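Local coordinates for cytochrome b5 reductase 4 (Homo sapiens, PDB 3LF5), which carries heme in a cytochrome b5 domain and, as an NADH-dependent flavohemoprotein reductase, probably passes electrons from NADH through FAD to that heme, at residues G28-V33 with G78-K83. Numbering follows the deposited sequence.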
ATOM      1  N   GLY A  28      -8.769  -9.534   5.572  1.00 12.20           N
ATOM      2  CA  GLY A  28      -7.863 -10.338   6.388  1.00 12.24           C
ATOM      3  C   GLY A  28      -7.301 -11.573   5.712  1.00 11.21           C
ATOM      4  O   GLY A  28      -6.401 -12.213   6.257  1.00 12.10           O
ATOM      5  N   PHE A  29      -7.800 -11.906   4.530  1.00 10.39           N
ATOM      6  CA  PHE A  29      -7.311 -13.055   3.772  1.00 10.63           C
ATOM      7  C   PHE A  29      -6.299 -12.569   2.757  1.00 10.03           C
ATOM      8  O   PHE A  29      -6.557 -11.578   2.039  1.00 11.19           O
ATOM      9  CB  PHE A  29      -8.496 -13.735   3.069  1.00 11.44           C
ATOM     10  CG  PHE A  29      -9.361 -14.554   3.995  1.00 13.21           C
ATOM     11  CD1 PHE A  29      -9.375 -15.935   3.895  1.00 15.77           C
ATOM     12  CD2 PHE A  29     -10.135 -13.968   4.973  1.00 17.56           C
ATOM     13  CE1 PHE A  29     -10.178 -16.712   4.733  1.00 18.05           C
ATOM     14  CE2 PHE A  29     -10.917 -14.741   5.828  1.00 18.77           C
ATOM     15  CZ  PHE A  29     -10.935 -16.103   5.699  1.00 18.98           C
ATOM     16  N   VAL A  30      -5.161 -13.253   2.671  1.00  9.33           N
ATOM     17  CA  VAL A  30      -4.075 -12.800   1.789  1.00  9.63           C
ATOM     18  C   VAL A  30      -4.006 -13.738   0.593  1.00  8.86           C
ATOM     19  O   VAL A  30      -3.963 -14.955   0.746  1.00  9.71           O
ATOM     20  CB  VAL A  30      -2.712 -12.758   2.538  1.00  9.47           C
ATOM     21  CG1 VAL A  30      -1.591 -12.331   1.627  1.00 11.05           C
ATOM     22  CG2 VAL A  30      -2.789 -11.852   3.748  1.00 10.90           C
ATOM     23  N   TYR A  31      -3.999 -13.156  -0.606  1.00  9.33           N
ATOM     24  CA  TYR A  31      -3.973 -13.895  -1.848  1.00  9.34           C
ATOM     25  C   TYR A  31      -2.790 -13.496  -2.692  1.00  9.63           C
ATOM     26  O   TYR A  31      -2.470 -12.310  -2.785  1.00  9.88           O
ATOM     27  CB  TYR A  31      -5.248 -13.581  -2.654  1.00  9.79           C
ATOM     28  CG  TYR A  31      -6.496 -14.111  -1.966  1.00 10.79           C
ATOM     29  CD1 TYR A  31      -6.876 -15.450  -2.080  1.00 11.72           C
ATOM     30  CD2 TYR A  31      -7.277 -13.262  -1.189  1.00 10.42           C
ATOM     31  CE1 TYR A  31      -7.983 -15.929  -1.410  1.00 11.77           C
ATOM     32  CE2 TYR A  31      -8.394 -13.727  -0.533  1.00 11.62           C
ATOM     33  CZ  TYR A  31      -8.747 -15.049  -0.644  1.00 11.90           C
ATOM     34  OH  TYR A  31      -9.860 -15.490   0.031  1.00 14.37           O
ATOM     35  N   ASN A  32      -2.176 -14.504  -3.310  1.00 10.04           N
ATOM     36  CA  ASN A  32      -1.192 -14.317  -4.343  0.50 10.17           C
ATOM     37  C   ASN A  32      -1.904 -14.082  -5.660  1.00 10.32           C
ATOM     38  O   ASN A  32      -2.315 -15.054  -6.300  1.00 11.63           O
ATOM     39  CB  ASN A  32      -0.337 -15.569  -4.479  0.50 10.60           C
ATOM     40  CG  ASN A  32       0.643 -15.442  -5.621  0.50 10.61           C
ATOM     41  OD1 ASN A  32       1.072 -14.334  -5.973  0.50 10.76           O
ATOM     42  ND2 ASN A  32       1.001 -16.556  -6.210  0.50 11.52           N
ATOM     43  N   VAL A  33      -2.095 -12.829  -6.059  1.00  9.33           N
ATOM     44  CA  VAL A  33      -2.852 -12.533  -7.274  1.00 10.19           C
ATOM     45  C   VAL A  33      -1.992 -12.460  -8.526  1.00 10.23           C
ATOM     46  O   VAL A  33      -2.506 -12.179  -9.589  1.00 10.47           O
ATOM     47  CB  VAL A  33      -3.725 -11.263  -7.126  1.00 10.89           C
ATOM     48  CG1 VAL A  33      -4.786 -11.451  -6.033  1.00 12.05           C
ATOM     49  CG2 VAL A  33      -2.854 -10.013  -6.940  1.00 12.58           C
ATOM     50  N   GLY A  78      -2.830 -17.177   3.220  1.00 10.07           N
ATOM     51  CA  GLY A  78      -3.097 -17.272   4.632  1.00 10.14           C
ATOM     52  C   GLY A  78      -3.830 -16.039   5.120  1.00  9.08           C
ATOM     53  O   GLY A  78      -4.674 -15.487   4.427  1.00  9.90           O
ATOM     54  N   ARG A  79      -3.541 -15.671   6.366  1.00  9.89           N
ATOM     55  CA  ARG A  79      -4.268 -14.632   7.067  1.00  9.51           C
ATOM     56  C   ARG A  79      -3.319 -13.591   7.614  1.00 10.06           C
ATOM     57  O   ARG A  79      -2.203 -13.900   8.016  1.00 10.76           O
ATOM     58  CB  ARG A  79      -5.054 -15.230   8.229  1.00 11.01           C
ATOM     59  CG  ARG A  79      -6.045 -16.303   7.806  1.00 12.70           C
ATOM     60  CD  ARG A  79      -7.113 -15.763   6.885  1.00 15.19           C
ATOM     61  NE  ARG A  79      -7.638 -14.584   7.540  1.00 17.03           N
ATOM     62  CZ  ARG A  79      -8.550 -14.599   8.492  1.00 18.13           C
ATOM     63  NH1 ARG A  79      -9.175 -15.748   8.803  1.00 18.43           N
ATOM     64  NH2 ARG A  79      -8.852 -13.453   9.098  1.00 18.09           N
ATOM     65  N   MET A  80      -3.786 -12.345   7.684  1.00 10.31           N
ATOM     66  CA  MET A  80      -3.014 -11.292   8.299  1.00 11.36           C
ATOM     67  C   MET A  80      -2.846 -11.552   9.782  1.00 12.23           C
ATOM     68  O   MET A  80      -3.775 -11.975  10.470  1.00 11.98           O
ATOM     69  CB  MET A  80      -3.666  -9.933   8.121  1.00 12.55           C
ATOM     70  CG  MET A  80      -3.671  -9.417   6.708  1.00 13.38           C
ATOM     71  SD  MET A  80      -2.075  -9.300   5.888  1.00 14.37           S
ATOM     72  CE  MET A  80      -1.227  -8.094   6.864  1.00 14.84           C
ATOM     73  N   ALA A  81      -1.656 -11.234  10.266  1.00 11.86           N
ATOM     74  CA  ALA A  81      -1.356 -11.267  11.683  1.00 12.68           C
ATOM     75  C   ALA A  81      -2.254 -10.290  12.422  1.00 14.37           C
ATOM     76  O   ALA A  81      -2.757  -9.322  11.847  1.00 15.43           O
ATOM     77  CB  ALA A  81       0.122 -10.886  11.870  1.00 13.59           C
ATOM     78  N   ILE A  82      -2.452 -10.546  13.715  1.00 15.76           N
ATOM     79  CA  ILE A  82      -3.231  -9.636  14.548  1.00 18.44           C
ATOM     80  C   ILE A  82      -2.418  -9.160  15.734  1.00 18.92           C
ATOM     81  O   ILE A  82      -1.454  -9.797  16.138  1.00 20.54           O
ATOM     82  CB  ILE A  82      -4.524 -10.278  15.045  1.00 19.55           C
ATOM     83  CG1 ILE A  82      -4.240 -11.577  15.784  1.00 20.80           C
ATOM     84  CG2 ILE A  82      -5.476 -10.487  13.891  1.00 22.23           C
ATOM     85  CD1 ILE A  82      -5.392 -12.020  16.625  1.00 23.91           C
ATOM     86  N   LYS A  83      -2.797  -8.011  16.287  1.00 20.45           N
ATOM     87  CA  LYS A  83      -2.229  -7.566  17.541  1.00 20.99           C
ATOM     88  C   LYS A  83      -2.986  -8.282  18.644  1.00 19.92           C
ATOM     89  O   LYS A  83      -4.195  -8.462  18.532  1.00 20.41           O
ATOM     90  CB  LYS A  83      -2.335  -6.042  17.731  1.00 21.77           C
ATOM     91  CG  LYS A  83      -1.458  -5.216  16.806  1.00 24.17           C
TER
HETATM   92  O   HOH W   1      -6.554 -11.766   9.636  1.00 16.46           O
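One face of the Phe29 ring carries the side chain of Arg79: CD sits over the ring centre, 3.7 Å from the centroid, and the guanidinium continues along the CD2–CE2 side, with NH1 reaching CE2 and CZ. The two planes are 8° apart, an offset stack with cation-pi character, and Phe29 CE2 lies against the guanidinium face at 3.6 Å from Arg79 CZ. Gly28 O meets the rim of the guanidinium almost in its plane and accepts from Arg79 NE at 3.0 Å. The arginine chain is bent at chi2 and chi3, which curls it back over the ring, so stack and bond together would restrict its rotation. Gly28 O is gripped twice: Met80 N approaches in the carbonyl plane at 3.0 Å, whereas NE comes from above it. Strands 29-32 and 76-80 run antiparallel in the mixed sheet of the cytochrome b5 fold, with Phe29 and Arg79 as a non-hydrogen-bonded pair. Val30 and Gly78 form the next, hydrogen-bonded pair, in which Val30 N reaches Gly78 O at 2.9 Å in a nearly straight bond (171°). On the sheet face opposite the stack, Val30 CG2 touches Met80 SD at 3.4 Å, the two side chains crossing roughly at right angles, and Leu13 of helix 10-15 packs on both. An alanine at Phe29 would remove the ring beneath CD and the guanidinium, and would probably let the arginine swing more freely about its bond to Gly28 O. A water accepts weakly from Arg79 NH2 and donates to Met80 O at 2.9 Å, bridging side chain and backbone.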